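Local atomic coordinates of Non-sulfated chondroitin lyase E66 (Autographa californica nucleopolyhedrovirus, PDB entry 3VSN), a protein that cleaves non-sulfated chondroitin as a lyase of the occlusion-derived virus envelope and is essential for oral infection of the host insect. Residues M364-R372 with C553-H561. Sequence-based numbering, arbitrary orientation.
Sequences MARRIWNRR and CYKLNVEGH
Face-to-face packing of two beta-sheets brings Ile368 and Asn370 of edge strand 367-370 onto Leu556 and Val558 of strand 550-558. The strand segments run nearly parallel, 13° apart, with axes 7.8 Å from each other, a spacing bridged by side chains and not by backbone pairing. Ile368 and Leu556 point at each other and slide past in opposite directions, CD1 of Ile368 lying 4.0 Å from CB of Leu556. The isoleucine's CG1 sits between its backbone N and carbonyl carbon (chi1 62°), and the extended branch carries CD1 on toward CG2 of Val558. Leu556 in turn lifts CD1 to within 4.0 Å of the carbonyl O of Arg366, while the side chains of Arg367 and Leu556 cross at about a right angle, CD of Arg367 touching CD1 of Leu556. The backbone N of Ile368 is buried here without a hydrogen-bonding partner. At one end Tyr554 reaches across: its OH donates to the carbonyl O of Arg366 at 3.1 Å, in the carbonyl plane and on a lone pair, and also meets CB of Arg366. At the other end the side chains of Asn370 and Val558 cross at about a right angle, ND2 of Asn370 lying 3.4 Å from CG1 of Val558. A water accepts from ND2 of Asn370 and donates to the carbonyl O of Glu559 in the type II turn 558-561; ND2 also donates to the carbonyl O of Gly508. OD1 of Asn370 accepts from the backbone N of Arg372 at 2.9 Å, an Asx turn that fixes the amide's rotation. Phe448 and Tyr335, from strands on the two sides of the interface, also touch Ile368. Side-chain packing between facing sheets is the arrangement of a beta-sandwich, here joining the four-stranded sheet that ends in 367-370 to the seven-stranded antiparallel sheet containing 550-558.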
ATOM      1  N   MET A 364       3.610  -1.616  14.206  1.00 11.87           N
ATOM      2  CA  MET A 364       4.992  -1.682  14.677  1.00 11.84           C
ATOM      3  C   MET A 364       6.024  -2.150  13.652  1.00 11.82           C
ATOM      4  O   MET A 364       7.193  -2.327  13.999  1.00 11.49           O
ATOM      5  CB  MET A 364       5.071  -2.532  15.952  1.00 11.84           C
ATOM      6  CG  MET A 364       4.450  -1.869  17.169  1.00 11.93           C
ATOM      7  SD  MET A 364       4.500  -2.913  18.637  1.00 12.27           S
ATOM      8  CE  MET A 364       3.095  -3.984  18.345  1.00 12.16           C
ATOM      9  N   ALA A 365       5.611  -2.350  12.398  1.00 11.91           N
ATOM     10  CA  ALA A 365       6.576  -2.689  11.345  1.00 11.95           C
ATOM     11  C   ALA A 365       7.572  -1.545  11.177  1.00 11.96           C
ATOM     12  O   ALA A 365       7.182  -0.409  10.898  1.00 11.94           O
ATOM     13  CB  ALA A 365       5.878  -2.988  10.025  1.00 12.00           C
ATOM     14  N   ARG A 366       8.849  -1.854  11.382  1.00 11.86           N
ATOM     15  CA  ARG A 366       9.944  -0.901  11.209  1.00 11.93           C
ATOM     16  C   ARG A 366      11.030  -1.611  10.418  1.00 11.98           C
ATOM     17  O   ARG A 366      11.988  -2.143  10.984  1.00 12.19           O
ATOM     18  CB  ARG A 366      10.483  -0.427  12.568  1.00 11.89           C
ATOM     19  CG  ARG A 366       9.439   0.170  13.505  1.00 11.85           C
ATOM     20  CD  ARG A 366       8.927   1.509  13.000  1.00 12.13           C
ATOM     21  NE  ARG A 366       8.096   2.183  13.996  1.00 12.32           N
ATOM     22  CZ  ARG A 366       6.772   2.065  14.077  1.00 12.37           C
ATOM     23  NH1 ARG A 366       6.107   1.291  13.223  1.00 12.27           N
ATOM     24  NH2 ARG A 366       6.112   2.720  15.021  1.00 12.44           N
ATOM     25  N   ARG A 367      10.857  -1.629   9.101  1.00 12.10           N
ATOM     26  CA  ARG A 367      11.622  -2.516   8.231  1.00 12.24           C
ATOM     27  C   ARG A 367      11.970  -1.833   6.910  1.00 12.22           C
ATOM     28  O   ARG A 367      11.204  -1.007   6.395  1.00 12.49           O
ATOM     29  CB  ARG A 367      10.820  -3.811   7.989  1.00 12.45           C
ATOM     30  CG  ARG A 367      11.376  -4.756   6.931  1.00 12.73           C
ATOM     31  CD  ARG A 367      12.638  -5.494   7.366  1.00 12.81           C
ATOM     32  NE  ARG A 367      13.198  -6.238   6.237  1.00 13.20           N
ATOM     33  CZ  ARG A 367      12.841  -7.472   5.886  1.00 13.44           C
ATOM     34  NH1 ARG A 367      11.929  -8.138   6.589  1.00 13.39           N
ATOM     35  NH2 ARG A 367      13.402  -8.049   4.828  1.00 13.38           N
ATOM     36  N   ILE A 368      13.148  -2.156   6.393  1.00 11.98           N
ATOM     37  CA  ILE A 368      13.512  -1.810   5.031  1.00 11.81           C
ATOM     38  C   ILE A 368      13.623  -3.111   4.246  1.00 11.89           C
ATOM     39  O   ILE A 368      14.047  -4.139   4.786  1.00 11.74           O
ATOM     40  CB  ILE A 368      14.818  -0.985   4.952  1.00 11.77           C
ATOM     41  CG1 ILE A 368      16.024  -1.776   5.492  1.00 11.70           C
ATOM     42  CG2 ILE A 368      14.640   0.339   5.684  1.00 11.64           C
ATOM     43  CD1 ILE A 368      17.344  -1.025   5.448  1.00 11.85           C
ATOM     44  N   TRP A 369      13.201  -3.067   2.990  1.00 11.86           N
ATOM     45  CA  TRP A 369      13.283  -4.223   2.121  1.00 12.15           C
ATOM     46  C   TRP A 369      14.212  -3.915   0.992  1.00 12.15           C
ATOM     47  O   TRP A 369      14.012  -2.945   0.259  1.00 11.91           O
ATOM     48  CB  TRP A 369      11.907  -4.594   1.583  1.00 12.38           C
ATOM     49  CG  TRP A 369      10.962  -5.157   2.617  1.00 12.70           C
ATOM     50  CD1 TRP A 369      10.813  -6.488   2.995  1.00 12.88           C
ATOM     51  CD2 TRP A 369       9.983  -4.420   3.432  1.00 12.81           C
ATOM     52  NE1 TRP A 369       9.844  -6.619   3.961  1.00 12.92           N
ATOM     53  CE2 TRP A 369       9.303  -5.424   4.264  1.00 12.96           C
ATOM     54  CE3 TRP A 369       9.617  -3.084   3.553  1.00 12.92           C
ATOM     55  CZ2 TRP A 369       8.308  -5.078   5.170  1.00 12.89           C
ATOM     56  CZ3 TRP A 369       8.609  -2.748   4.466  1.00 13.06           C
ATOM     57  CH2 TRP A 369       7.974  -3.724   5.256  1.00 12.96           C
ATOM     58  N   ASN A 370      15.248  -4.737   0.861  1.00 12.30           N
ATOM     59  CA  ASN A 370      16.196  -4.638  -0.242  1.00 12.57           C
ATOM     60  C   ASN A 370      15.446  -4.819  -1.559  1.00 12.74           C
ATOM     61  O   ASN A 370      14.753  -5.819  -1.746  1.00 12.45           O
ATOM     62  CB  ASN A 370      17.287  -5.710  -0.081  1.00 12.65           C
ATOM     63  CG  ASN A 370      18.458  -5.510  -1.025  1.00 12.73           C
ATOM     64  OD1 ASN A 370      18.279  -5.289  -2.223  1.00 12.92           O
ATOM     65  ND2 ASN A 370      19.669  -5.598  -0.486  1.00 12.73           N
ATOM     66  N   ARG A 371      15.573  -3.848  -2.461  1.00 13.09           N
ATOM     67  CA  ARG A 371      14.843  -3.882  -3.735  1.00 13.83           C
ATOM     68  C   ARG A 371      15.211  -5.081  -4.607  1.00 14.72           C
ATOM     69  O   ARG A 371      14.423  -5.501  -5.455  1.00 14.93           O
ATOM     70  CB  ARG A 371      15.024  -2.572  -4.502  1.00 13.50           C
ATOM     71  CG  ARG A 371      14.286  -1.402  -3.866  1.00 13.33           C
ATOM     72  CD  ARG A 371      14.393  -0.144  -4.705  1.00 13.47           C
ATOM     73  NE  ARG A 371      13.712  -0.287  -5.994  1.00 13.34           N
ATOM     74  CZ  ARG A 371      13.746   0.620  -6.966  1.00 13.49           C
ATOM     75  NH1 ARG A 371      14.422   1.754  -6.809  1.00 13.39           N
ATOM     76  NH2 ARG A 371      13.098   0.391  -8.100  1.00 13.39           N
ATOM     77  N   ARG A 372      16.400  -5.636  -4.380  1.00 15.84           N
ATOM     78  CA  ARG A 372      16.836  -6.845  -5.076  1.00 16.98           C
ATOM     79  C   ARG A 372      16.637  -8.125  -4.251  1.00 16.95           C
ATOM     80  O   ARG A 372      16.994  -9.223  -4.690  1.00 16.68           O
ATOM     81  CB  ARG A 372      18.281  -6.690  -5.558  1.00 18.33           C
ATOM     82  CG  ARG A 372      18.409  -5.647  -6.669  1.00 20.23           C
ATOM     83  CD  ARG A 372      19.774  -5.628  -7.341  1.00 22.26           C
ATOM     84  NE  ARG A 372      20.425  -6.930  -7.295  1.00 24.11           N
ATOM     85  CZ  ARG A 372      21.675  -7.131  -6.887  1.00 25.46           C
ATOM     86  NH1 ARG A 372      22.445  -6.114  -6.516  1.00 26.62           N
ATOM     87  NH2 ARG A 372      22.162  -8.360  -6.875  1.00 26.71           N
ATOM     88  N   CYS A 553      16.852  -0.516  20.836  1.00 11.53           N
ATOM     89  CA  CYS A 553      17.439   0.305  19.778  1.00 11.58           C
ATOM     90  C   CYS A 553      18.284  -0.532  18.832  1.00 11.54           C
ATOM     91  O   CYS A 553      19.178  -1.262  19.264  1.00 11.47           O
ATOM     92  CB  CYS A 553      18.283   1.437  20.384  1.00 11.74           C
ATOM     93  SG  CYS A 553      18.754   2.723  19.205  1.00 11.88           S
ATOM     94  N   TYR A 554      17.995  -0.423  17.539  1.00 11.38           N
ATOM     95  CA  TYR A 554      18.737  -1.163  16.531  1.00 11.51           C
ATOM     96  C   TYR A 554      18.770  -0.388  15.218  1.00 11.53           C
ATOM     97  O   TYR A 554      18.070   0.613  15.059  1.00 11.46           O
ATOM     98  CB  TYR A 554      18.116  -2.555  16.321  1.00 11.28           C
ATOM     99  CG  TYR A 554      16.739  -2.531  15.685  1.00 11.26           C
ATOM    100  CD1 TYR A 554      16.589  -2.606  14.299  1.00 11.30           C
ATOM    101  CD2 TYR A 554      15.588  -2.436  16.470  1.00 11.34           C
ATOM    102  CE1 TYR A 554      15.331  -2.582  13.710  1.00 11.28           C
ATOM    103  CE2 TYR A 554      14.327  -2.415  15.893  1.00 11.40           C
ATOM    104  CZ  TYR A 554      14.205  -2.489  14.513  1.00 11.44           C
ATOM    105  OH  TYR A 554      12.957  -2.467  13.928  1.00 11.58           O
ATOM    106  N   LYS A 555      19.587  -0.855  14.281  1.00 11.86           N
ATOM    107  CA  LYS A 555      19.560  -0.316  12.930  1.00 12.24           C
ATOM    108  C   LYS A 555      19.618  -1.445  11.913  1.00 12.20           C
ATOM    109  O   LYS A 555      20.116  -2.540  12.206  1.00 12.03           O
ATOM    110  CB  LYS A 555      20.685   0.702  12.700  1.00 12.74           C
ATOM    111  CG  LYS A 555      22.066   0.103  12.533  1.00 13.44           C
ATOM    112  CD  LYS A 555      23.049   1.103  11.938  1.00 13.63           C
ATOM    113  CE  LYS A 555      24.332   0.381  11.561  1.00 14.06           C
ATOM    114  NZ  LYS A 555      25.490   1.291  11.344  1.00 14.42           N
ATOM    115  N   LEU A 556      19.082  -1.170  10.730  1.00 12.12           N
ATOM    116  CA  LEU A 556      19.162  -2.084   9.604  1.00 12.32           C
ATOM    117  C   LEU A 556      19.941  -1.392   8.487  1.00 12.49           C
ATOM    118  O   LEU A 556      19.822  -0.179   8.318  1.00 11.98           O
ATOM    119  CB  LEU A 556      17.758  -2.470   9.122  1.00 12.22           C
ATOM    120  CG  LEU A 556      16.794  -3.167  10.100  1.00 12.32           C
ATOM    121  CD1 LEU A 556      15.433  -3.379   9.447  1.00 12.19           C
ATOM    122  CD2 LEU A 556      17.351  -4.493  10.608  1.00 12.03           C
ATOM    123  N   ASN A 557      20.750  -2.162   7.761  1.00 12.97           N
ATOM    124  CA  ASN A 557      21.468  -1.690   6.575  1.00 13.84           C
ATOM    125  C   ASN A 557      21.132  -2.559   5.397  1.00 13.62           C
ATOM    126  O   ASN A 557      20.910  -3.760   5.563  1.00 13.59           O
ATOM    127  CB  ASN A 557      22.981  -1.840   6.749  1.00 15.23           C
ATOM    128  CG  ASN A 557      23.566  -0.827   7.687  1.00 16.56           C
ATOM    129  OD1 ASN A 557      23.323   0.371   7.556  1.00 18.04           O
ATOM    130  ND2 ASN A 557      24.367  -1.298   8.624  1.00 17.00           N
ATOM    131  N   VAL A 558      21.149  -1.969   4.206  1.00 13.19           N
ATOM    132  CA  VAL A 558      21.183  -2.746   2.978  1.00 13.26           C
ATOM    133  C   VAL A 558      22.522  -3.487   2.962  1.00 13.50           C
ATOM    134  O   VAL A 558      23.576  -2.885   3.201  1.00 13.08           O
ATOM    135  CB  VAL A 558      21.065  -1.855   1.722  1.00 12.96           C
ATOM    136  CG1 VAL A 558      21.185  -2.693   0.453  1.00 13.01           C
ATOM    137  CG2 VAL A 558      19.744  -1.100   1.724  1.00 12.92           C
ATOM    138  N   GLU A 559      22.469  -4.790   2.703  1.00 14.00           N
ATOM    139  CA  GLU A 559      23.679  -5.608   2.634  1.00 14.96           C
ATOM    140  C   GLU A 559      24.669  -5.004   1.646  1.00 15.42           C
ATOM    141  O   GLU A 559      24.299  -4.644   0.527  1.00 15.41           O
ATOM    142  CB  GLU A 559      23.342  -7.052   2.246  1.00 15.20           C
ATOM    143  CG  GLU A 559      24.530  -7.998   2.346  1.00 16.00           C
ATOM    144  CD  GLU A 559      24.170  -9.451   2.106  1.00 16.58           C
ATOM    145  OE1 GLU A 559      23.044  -9.741   1.650  1.00 17.16           O
ATOM    146  OE2 GLU A 559      25.032 -10.309   2.374  1.00 16.97           O
ATOM    147  N   GLY A 560      25.920  -4.882   2.081  1.00 16.53           N
ATOM    148  CA  GLY A 560      26.974  -4.257   1.286  1.00 17.56           C
ATOM    149  C   GLY A 560      27.116  -2.754   1.481  1.00 18.29           C
ATOM    150  O   GLY A 560      27.992  -2.133   0.869  1.00 18.17           O
ATOM    151  N   HIS A 561      26.265  -2.166   2.329  1.00 18.55           N
ATOM    152  CA  HIS A 561      26.236  -0.708   2.538  1.00 19.17           C
ATOM    153  C   HIS A 561      26.294  -0.289   3.982  1.00 19.91           C
ATOM    154  O   HIS A 561      25.279   0.143   4.549  1.00 21.04           O
ATOM    155  CB  HIS A 561      24.990  -0.100   1.902  1.00 19.22           C
ATOM    156  CG  HIS A 561      25.001  -0.117   0.399  1.00 19.51           C
ATOM    157  ND1 HIS A 561      24.466  -1.123  -0.317  1.00 19.91           N
ATOM    158  CD2 HIS A 561      25.506   0.796  -0.519  1.00 19.67           C
ATOM    159  CE1 HIS A 561      24.619  -0.870  -1.627  1.00 19.71           C
ATOM    160  NE2 HIS A 561      25.259   0.304  -1.751  1.00 20.37           N
TER
HETATM  161  O   HOH W   1      22.412  -5.556  -1.521  1.00 28.01           O